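Local coordinates for protein aminoglycoside N(3)-acetyltransferase (Enterobacter cloacae, PDB 6NP5) that probably confers resistance to 2-deoxystreptamine antibiotics such as gentamicin and kanamycin by acetylating their 3-amino group with acetyl-CoA, at residues Lys182-Tyr187 with Ser203-Asn208; His116-Met121 with Ala139-Arg144. All coordinates share one frame; numbering follows the deposited sequence. Where two conformers were deposited one is given.

Overall arrangement
Contact 1 (182-187 with 203-208) pairs the strands at the open end of a two-stranded antiparallel hairpin, and contact 2 (116-121 with 139-144) packs two loops that line the aminoglycoside pocket. Their centres lie about 12 Å apart on the same side of the chain's centre, and both touch the bound aminoglycoside 9CS. S207 of contact 1 and Y141 of contact 2 share its amine N3, S207 CB packing 3.7 Å from Y141 CE2. A side chain also ties the contacts: D204 OD2 probably accepts a hydrogen bond from A140 N at 2.9 Å. Y187 OH packs 3.5 Å from H116 CE1. H171, which binds acetyl-CoA, meets the Y141 ring, so drug and cofactor sites adjoin here.

Contact 1: Lys182-Tyr187 with Ser203-Asn208; sequences KRRVTY and SDWDSN. With 9CS ((1R,2S,3S,4R,6S)-4,6-diamino-3-[(3-amino-3-deoxy-alpha-D-glucopyranosyl)oxy]-2-hydroxycyclohexyl 2,6-diamino-2,6-dideoxy-alpha-D-glucopyranoside), chain B.
D206 OD2 is gripped from one side by R183, whose NE and NH2 both donate to this single oxygen. The NE bond, part of a salt bridge, measures 3.0 Å and reaches OD2 on its anti side, tilted 31° out of the carboxylate plane, while NH2 approaches nearly along the C-O bond. Waters 1 and 3 also donate to OD2, the second linking it to R184 O. R183 NH1 turns to D212, so the arginine bridges two carboxylates. In the backbone, D206 N donates to R183 O at 2.9 Å, and D206 OD1 receives N208 N in an Asx turn that leads the chain off the strand. Within this turn S207 OG accepts from amine N3 of 9CS at 2.8 Å, bringing the strand end to the drug.

W205 is sandwiched between two cations. Over one face R184 stands its guanidinium on edge, the planes 90° apart, with NH1 3.2 Å above the middle of the ring plane: a cation-pi contact. A bend at chi3 (60°) carries it there, and R184 NH2 donates to S203 OG at 2.9 Å. On the opposite face lies K182, CE making a CH-pi contact and NZ standing 4.0 Å from the centroid of the W205 six-membered ring; the ammonium is also held by the carbonyls of A175 and A177.

V185 and D204 form the antiparallel hydrogen-bonded pair, each N donating to the other's O. This is the open end of the hairpin of strands 184-193 and 196-205, where V185 packs against Y67 of helix 67-70 and S207 touches Y141.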
loop_
_atom_site.group_PDB
_atom_site.type_symbol
_atom_site.label_atom_id
_atom_site.label_comp_id
_atom_site.label_asym_id
_atom_site.label_seq_id
_atom_site.Cartn_x
_atom_site.Cartn_y
_atom_site.Cartn_z
ATOM N N LYS A 182 -17.800 13.489 0.587
ATOM C CA LYS A 182 -16.469 12.898 0.701
ATOM C C LYS A 182 -15.534 13.831 1.448
ATOM O O LYS A 182 -15.478 15.038 1.182
ATOM C CB LYS A 182 -15.916 12.575 -0.680
ATOM C CG LYS A 182 -16.708 11.464 -1.365
ATOM C CD LYS A 182 -16.413 11.409 -2.875
ATOM C CE LYS A 182 -15.054 10.796 -3.145
ATOM N NZ LYS A 182 -14.840 10.500 -4.576
ATOM N N ARG A 183 -14.816 13.259 2.397
ATOM C CA ARG A 183 -13.865 13.989 3.215
ATOM C C ARG A 183 -12.539 14.189 2.496
ATOM O O ARG A 183 -12.018 13.275 1.828
ATOM C CB ARG A 183 -13.602 13.222 4.516
ATOM C CG ARG A 183 -14.786 13.194 5.447
ATOM C CD ARG A 183 -14.598 12.174 6.555
ATOM N NE ARG A 183 -13.417 12.409 7.366
ATOM C CZ ARG A 183 -13.425 12.970 8.566
ATOM N NH1 ARG A 183 -14.552 13.410 9.081
ATOM N NH2 ARG A 183 -12.302 13.105 9.248
ATOM N N ARG A 184 -11.970 15.369 2.674
ATOM C CA ARG A 184 -10.649 15.684 2.179
ATOM C C ARG A 184 -9.806 16.188 3.336
ATOM O O ARG A 184 -10.320 16.619 4.374
ATOM C CB ARG A 184 -10.717 16.719 1.043
ATOM C CG ARG A 184 -11.469 16.171 -0.141
ATOM C CD ARG A 184 -11.520 17.107 -1.329
ATOM N NE ARG A 184 -10.211 17.462 -1.868
ATOM C CZ ARG A 184 -9.493 16.692 -2.682
ATOM N NH1 ARG A 184 -9.937 15.489 -3.032
ATOM N NH2 ARG A 184 -8.333 17.115 -3.131
ATOM N N VAL A 185 -8.503 16.094 3.155
ATOM C CA VAL A 185 -7.519 16.590 4.107
ATOM C C VAL A 185 -6.526 17.466 3.361
ATOM O O VAL A 185 -6.303 17.296 2.154
ATOM C CB VAL A 185 -6.746 15.431 4.795
ATOM C CG1 VAL A 185 -7.631 14.655 5.729
ATOM C CG2 VAL A 185 -6.089 14.492 3.778
ATOM N N THR A 186 -5.906 18.381 4.107
ATOM C CA THR A 186 -4.824 19.215 3.614
ATOM C C THR A 186 -3.592 18.948 4.461
ATOM O O THR A 186 -3.683 18.883 5.687
ATOM C CB THR A 186 -5.214 20.698 3.667
ATOM O OG1 THR A 186 -6.290 20.924 2.762
ATOM C CG2 THR A 186 -4.030 21.573 3.263
ATOM N N TYR A 187 -2.448 18.756 3.812
ATOM C CA TYR A 187 -1.204 18.507 4.528
ATOM C C TYR A 187 -0.060 18.957 3.640
ATOM O O TYR A 187 -0.252 19.309 2.468
ATOM C CB TYR A 187 -1.060 17.049 4.980
ATOM C CG TYR A 187 -1.185 16.014 3.892
ATOM C CD1 TYR A 187 -0.109 15.693 3.076
ATOM C CD2 TYR A 187 -2.383 15.360 3.676
ATOM C CE1 TYR A 187 -0.221 14.728 2.082
ATOM C CE2 TYR A 187 -2.504 14.385 2.696
ATOM C CZ TYR A 187 -1.431 14.082 1.912
ATOM O OH TYR A 187 -1.523 13.121 0.927
ATOM N N SER A 203 -4.276 19.155 -1.032
ATOM C CA SER A 203 -5.397 18.426 -0.469
ATOM C C SER A 203 -5.520 17.085 -1.188
ATOM O O SER A 203 -5.054 16.909 -2.319
ATOM C CB SER A 203 -6.689 19.225 -0.586
ATOM O OG SER A 203 -7.064 19.390 -1.949
ATOM N N ASP A 204 -6.160 16.142 -0.518
ATOM C CA ASP A 204 -6.449 14.851 -1.132
ATOM C C ASP A 204 -7.611 14.233 -0.360
ATOM O O ASP A 204 -8.037 14.751 0.668
ATOM C CB ASP A 204 -5.211 13.945 -1.140
ATOM C CG ASP A 204 -5.179 12.990 -2.329
ATOM O OD1 ASP A 204 -6.233 12.652 -2.905
ATOM O OD2 ASP A 204 -4.069 12.532 -2.641
ATOM N N TRP A 205 -8.111 13.110 -0.852
ATOM C CA TRP A 205 -9.135 12.393 -0.111
ATOM C C TRP A 205 -8.598 11.956 1.238
ATOM O O TRP A 205 -7.433 11.589 1.369
ATOM C CB TRP A 205 -9.616 11.167 -0.910
ATOM C CG TRP A 205 -10.054 11.564 -2.283
ATOM C CD1 TRP A 205 -9.454 11.230 -3.456
ATOM C CD2 TRP A 205 -11.171 12.399 -2.623
ATOM N NE1 TRP A 205 -10.118 11.806 -4.508
ATOM C CE2 TRP A 205 -11.174 12.538 -4.027
ATOM C CE3 TRP A 205 -12.140 13.080 -1.871
ATOM C CZ2 TRP A 205 -12.138 13.291 -4.706
ATOM C CZ3 TRP A 205 -13.080 13.857 -2.547
ATOM C CH2 TRP A 205 -13.062 13.964 -3.950
ATOM N N ASP A 206 -9.455 11.953 2.236
ATOM C CA ASP A 206 -9.065 11.504 3.567
ATOM C C ASP A 206 -8.872 9.998 3.544
ATOM O O ASP A 206 -9.830 9.252 3.378
ATOM C CB ASP A 206 -10.157 11.901 4.558
ATOM C CG ASP A 206 -9.753 11.696 6.001
ATOM O OD1 ASP A 206 -8.725 11.035 6.266
ATOM O OD2 ASP A 206 -10.456 12.248 6.887
ATOM N N SER A 207 -7.628 9.554 3.710
ATOM C CA SER A 207 -7.369 8.122 3.698
ATOM C C SER A 207 -7.683 7.480 5.029
ATOM O O SER A 207 -7.550 6.261 5.144
ATOM C CB SER A 207 -5.923 7.833 3.291
ATOM O OG SER A 207 -4.999 8.254 4.272
ATOM N N ASN A 208 -8.124 8.262 6.019
ATOM C CA ASN A 208 -8.562 7.714 7.287
ATOM C C ASN A 208 -10.069 7.605 7.390
ATOM O O ASN A 208 -10.585 7.382 8.483
ATOM C CB ASN A 208 -7.963 8.505 8.437
ATOM C CG ASN A 208 -6.509 8.220 8.592
ATOM O OD1 ASN A 208 -5.638 9.118 8.567
ATOM N ND2 ASN A 208 -6.214 6.969 8.765
HETATM C C1 9CS B . -4.913 2.982 9.671
HETATM C C2 9CS B . -4.816 1.594 10.282
HETATM C C3 9CS B . -5.858 0.683 9.754
HETATM C C4 9CS B . -7.233 1.237 10.004
HETATM C C5 9CS B . -7.327 2.694 9.520
HETATM C C6 9CS B . -8.594 3.353 9.989
HETATM C C7 9CS B . -3.110 5.500 5.481
HETATM C C8 9CS B . -3.345 6.121 6.859
HETATM C C9 9CS B . -3.575 5.028 7.909
HETATM C C10 9CS B . -4.716 4.067 7.517
HETATM C C11 9CS B . -4.574 3.560 6.077
HETATM C C12 9CS B . -4.338 4.687 5.072
HETATM C C13 9CS B . -2.292 8.239 7.208
HETATM C C14 9CS B . -0.896 8.777 6.913
HETATM C C15 9CS B . 0.067 8.398 8.001
HETATM C C16 9CS B . -0.449 8.906 9.304
HETATM C C17 9CS B . -1.845 8.359 9.590
HETATM C C18 9CS B . -2.426 8.804 10.885
HETATM N N1 9CS B . -8.612 4.735 9.529
HETATM N N2 9CS B . -5.788 2.807 5.733
HETATM N N3 9CS B . -2.848 6.542 4.491
HETATM N N4 9CS B . 1.437 8.961 7.729
HETATM O O5 9CS B . -6.237 3.500 10.054
HETATM O O7 9CS B . -5.696 -0.624 10.402
HETATM O O8 9CS B . -8.266 0.500 9.334
HETATM O O9 9CS B . -4.791 2.877 8.295
HETATM O O10 9CS B . -3.895 5.652 9.139
HETATM O O11 9CS B . -2.198 6.848 7.241
HETATM O O12 9CS B . -2.758 8.752 8.488
HETATM O O13 9CS B . -0.499 8.204 5.688
HETATM O O14 9CS B . 0.399 8.497 10.391
HETATM O O15 9CS B . -2.472 10.179 10.953
HETATM N N6 9CS B . -3.444 1.064 9.980
HETATM O O HOH W 1 -9.671 11.684 9.433
HETATM O O HOH W 2 -7.676 14.545 -4.523
HETATM O O HOH W 3 -10.963 15.079 6.804
HETATM O O HOH W 4 -5.876 16.418 -5.022
HETATM O O HOH W 5 -1.767 13.588 -1.814
#

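Contact 2: His116-Met121 with Ala139-Arg144. With 9CS ((1R,2S,3S,4R,6S)-4,6-diamino-3-[(3-amino-3-deoxy-alpha-D-glucopyranosyl)oxy]-2-hydroxycyclohexyl 2,6-diamino-2,6-dideoxy-alpha-D-glucopyranoside), chain B.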
loop_
_atom_site.group_PDB
_atom_site.type_symbol
_atom_site.label_atom_id
_atom_site.label_comp_id
_atom_site.label_asym_id
_atom_site.label_seq_id
_atom_site.Cartn_x
_atom_site.Cartn_y
_atom_site.Cartn_z
ATOM N N HIS A 116 5.868 10.374 -3.716
ATOM C CA HIS A 116 4.918 10.936 -2.771
ATOM C C HIS A 116 5.382 10.566 -1.366
ATOM O O HIS A 116 5.398 9.381 -1.021
ATOM C CB HIS A 116 3.548 10.332 -3.052
ATOM C CG HIS A 116 2.432 11.043 -2.361
ATOM N ND1 HIS A 116 2.368 11.178 -0.988
ATOM C CD2 HIS A 116 1.309 11.610 -2.862
ATOM C CE1 HIS A 116 1.251 11.814 -0.683
ATOM N NE2 HIS A 116 0.602 12.092 -1.801
ATOM N N PRO A 117 5.780 11.521 -0.526
ATOM C CA PRO A 117 6.431 11.118 0.728
ATOM C C PRO A 117 5.537 10.354 1.678
ATOM O O PRO A 117 6.009 9.445 2.370
ATOM C CB PRO A 117 6.927 12.448 1.319
ATOM C CG PRO A 117 7.098 13.326 0.124
ATOM C CD PRO A 117 5.920 12.970 -0.759
ATOM N N ASP A 118 4.255 10.706 1.746
ATOM C CA ASP A 118 3.350 10.059 2.686
ATOM C C ASP A 118 2.790 8.754 2.124
ATOM O O ASP A 118 2.602 7.776 2.860
ATOM C CB ASP A 118 2.217 11.013 3.102
ATOM C CG ASP A 118 1.440 10.483 4.275
ATOM O OD1 ASP A 118 1.972 10.446 5.414
ATOM O OD2 ASP A 118 0.289 10.072 4.014
ATOM N N ALA A 119 2.482 8.736 0.837
ATOM C CA ALA A 119 1.882 7.580 0.172
ATOM C C ALA A 119 2.932 6.718 -0.538
ATOM O O ALA A 119 2.583 5.901 -1.386
ATOM C CB ALA A 119 0.847 8.077 -0.827
ATOM N N SER A 120 4.200 6.826 -0.154
ATOM C CA SER A 120 5.269 6.277 -0.972
ATOM C C SER A 120 5.080 4.782 -1.226
ATOM O O SER A 120 4.787 3.997 -0.314
ATOM C CB SER A 120 6.637 6.534 -0.319
ATOM O OG SER A 120 7.701 6.290 -1.248
ATOM N N MET A 121 5.317 4.396 -2.471
ATOM C CA MET A 121 5.208 3.015 -2.937
ATOM C C MET A 121 6.551 2.537 -3.484
ATOM O O MET A 121 7.233 3.278 -4.202
ATOM C CB MET A 121 4.217 2.952 -4.088
ATOM C CG MET A 121 2.829 3.485 -3.760
ATOM S SD MET A 121 1.818 2.269 -2.896
ATOM C CE MET A 121 0.506 3.323 -2.278
ATOM N N ALA A 139 -2.516 12.968 -5.509
ATOM C CA ALA A 139 -2.861 11.690 -6.125
ATOM C C ALA A 139 -2.258 10.536 -5.331
ATOM O O ALA A 139 -1.484 9.715 -5.844
ATOM C CB ALA A 139 -2.419 11.681 -7.584
ATOM N N ALA A 140 -2.627 10.458 -4.058
ATOM C CA ALA A 140 -2.021 9.484 -3.164
ATOM C C ALA A 140 -2.369 8.056 -3.567
ATOM O O ALA A 140 -1.462 7.252 -3.811
ATOM C CB ALA A 140 -2.411 9.751 -1.721
ATOM N N TYR A 141 -3.672 7.725 -3.645
ATOM C CA TYR A 141 -4.128 6.362 -3.910
ATOM C C TYR A 141 -5.081 6.266 -5.089
ATOM O O TYR A 141 -5.542 5.165 -5.406
ATOM C CB TYR A 141 -4.777 5.720 -2.660
ATOM C CG TYR A 141 -3.929 5.909 -1.439
ATOM C CD1 TYR A 141 -2.738 5.210 -1.242
ATOM C CD2 TYR A 141 -4.241 6.910 -0.533
ATOM C CE1 TYR A 141 -1.920 5.482 -0.167
ATOM C CE2 TYR A 141 -3.422 7.163 0.579
ATOM C CZ TYR A 141 -2.259 6.467 0.736
ATOM O OH TYR A 141 -1.414 6.711 1.801
ATOM N N GLY A 142 -5.432 7.383 -5.711
ATOM C CA GLY A 142 -6.453 7.431 -6.719
ATOM C C GLY A 142 -5.898 7.396 -8.130
ATOM O O GLY A 142 -4.780 6.911 -8.391
ATOM N N PRO A 143 -6.673 7.913 -9.070
ATOM C CA PRO A 143 -6.201 8.019 -10.447
ATOM C C PRO A 143 -4.818 8.647 -10.500
ATOM O O PRO A 143 -4.495 9.574 -9.748
ATOM C CB PRO A 143 -7.249 8.904 -11.108
ATOM C CG PRO A 143 -8.517 8.531 -10.374
ATOM C CD PRO A 143 -8.082 8.328 -8.934
ATOM N N ARG A 144 -3.996 8.113 -11.389
ATOM C CA ARG A 144 -2.641 8.583 -11.707
ATOM C C ARG A 144 -1.602 8.125 -10.702
ATOM O O ARG A 144 -0.408 8.439 -10.889
ATOM C CB ARG A 144 -2.526 10.101 -11.897
ATOM C CG ARG A 144 -3.518 10.633 -12.960
ATOM C CD ARG A 144 -3.382 12.135 -13.278
ATOM N NE ARG A 144 -2.069 12.479 -13.835
ATOM C CZ ARG A 144 -1.716 12.388 -15.122
ATOM N NH1 ARG A 144 -2.564 11.924 -16.031
ATOM N NH2 ARG A 144 -0.486 12.738 -15.495
HETATM C C1 9CS B . -4.913 2.982 9.671
HETATM C C2 9CS B . -4.816 1.594 10.282
HETATM C C3 9CS B . -5.858 0.683 9.754
HETATM C C4 9CS B . -7.233 1.237 10.004
HETATM C C5 9CS B . -7.327 2.694 9.520
HETATM C C6 9CS B . -8.594 3.353 9.989
HETATM C C7 9CS B . -3.110 5.500 5.481
HETATM C C8 9CS B . -3.345 6.121 6.859
HETATM C C9 9CS B . -3.575 5.028 7.909
HETATM C C10 9CS B . -4.716 4.067 7.517
HETATM C C11 9CS B . -4.574 3.560 6.077
HETATM C C12 9CS B . -4.338 4.687 5.072
HETATM C C13 9CS B . -2.292 8.239 7.208
HETATM C C14 9CS B . -0.896 8.777 6.913
HETATM C C15 9CS B . 0.067 8.398 8.001
HETATM C C16 9CS B . -0.449 8.906 9.304
HETATM C C17 9CS B . -1.845 8.359 9.590
HETATM C C18 9CS B . -2.426 8.804 10.885
HETATM N N1 9CS B . -8.612 4.735 9.529
HETATM N N2 9CS B . -5.788 2.807 5.733
HETATM N N3 9CS B . -2.848 6.542 4.491
HETATM N N4 9CS B . 1.437 8.961 7.729
HETATM O O5 9CS B . -6.237 3.500 10.054
HETATM O O7 9CS B . -5.696 -0.624 10.402
HETATM O O8 9CS B . -8.266 0.500 9.334
HETATM O O9 9CS B . -4.791 2.877 8.295
HETATM O O10 9CS B . -3.895 5.652 9.139
HETATM O O11 9CS B . -2.198 6.848 7.241
HETATM O O12 9CS B . -2.758 8.752 8.488
HETATM O O13 9CS B . -0.499 8.204 5.688
HETATM O O14 9CS B . 0.399 8.497 10.391
HETATM O O15 9CS B . -2.472 10.179 10.953
HETATM N N6 9CS B . -3.444 1.064 9.980
HETATM O O HOH W 6 -1.208 9.437 1.863
#
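The aminoglycoside pocket is walled here by two loops, one entering strand 121-124 and the other leading to helix 146-152, which meet through A119, A140 and Y141. A119 CB sits 3.8 Å from A140 CB and equally close to Y141 CZ. A140 CB lies over one face of the Y141 ring, 3.5 Å above its plane and offset toward the rim. A140 CB also comes to 3.8 Å from H116 NE2; A119 CB lies over one face of the same imidazole, offset toward its rim. M121 has two conformers, so the approach of its CE to the edge of the Y141 ring is less certain.

The polar ends of the two loops converge on the drug. D118 holds its terminal aminosugar by a fork: OD1 accepts from amine N4 of 9CS at 2.8 Å, and OD2 accepts from hydroxyl O13 of 9CS at 2.6 Å. These groups stand on neighbouring ring carbons, so one carboxylate reads both. A chi1 of -168° turns the D118 carboxylate away from its backbone N and out to the sugar. S65 OG is a second partner of OD1, which helps fix the carboxylate's rotation.

Y141 OH accepts from amine N3 of 9CS at 3.1 Å, on the deoxystreptamine ring beside the carbon that carries that sugar. D118 OD2 and Y141 OH lie too far apart to bond directly; water 6 sits between them, 2.7 Å from D118 OD2, and joins the two loops. The aspartate probably helps attract the cationic amine N4.

The Y141 ring also meets that of H171, which binds acetyl-CoA and whose NE2 is hydrogen-bonded to 9CS. Carboxylate and hydroxyl groups thus recognise the polyamine antibiotic next to the acetyl-CoA site, as suits a substrate pocket of an aminoglycoside N-acetyltransferase.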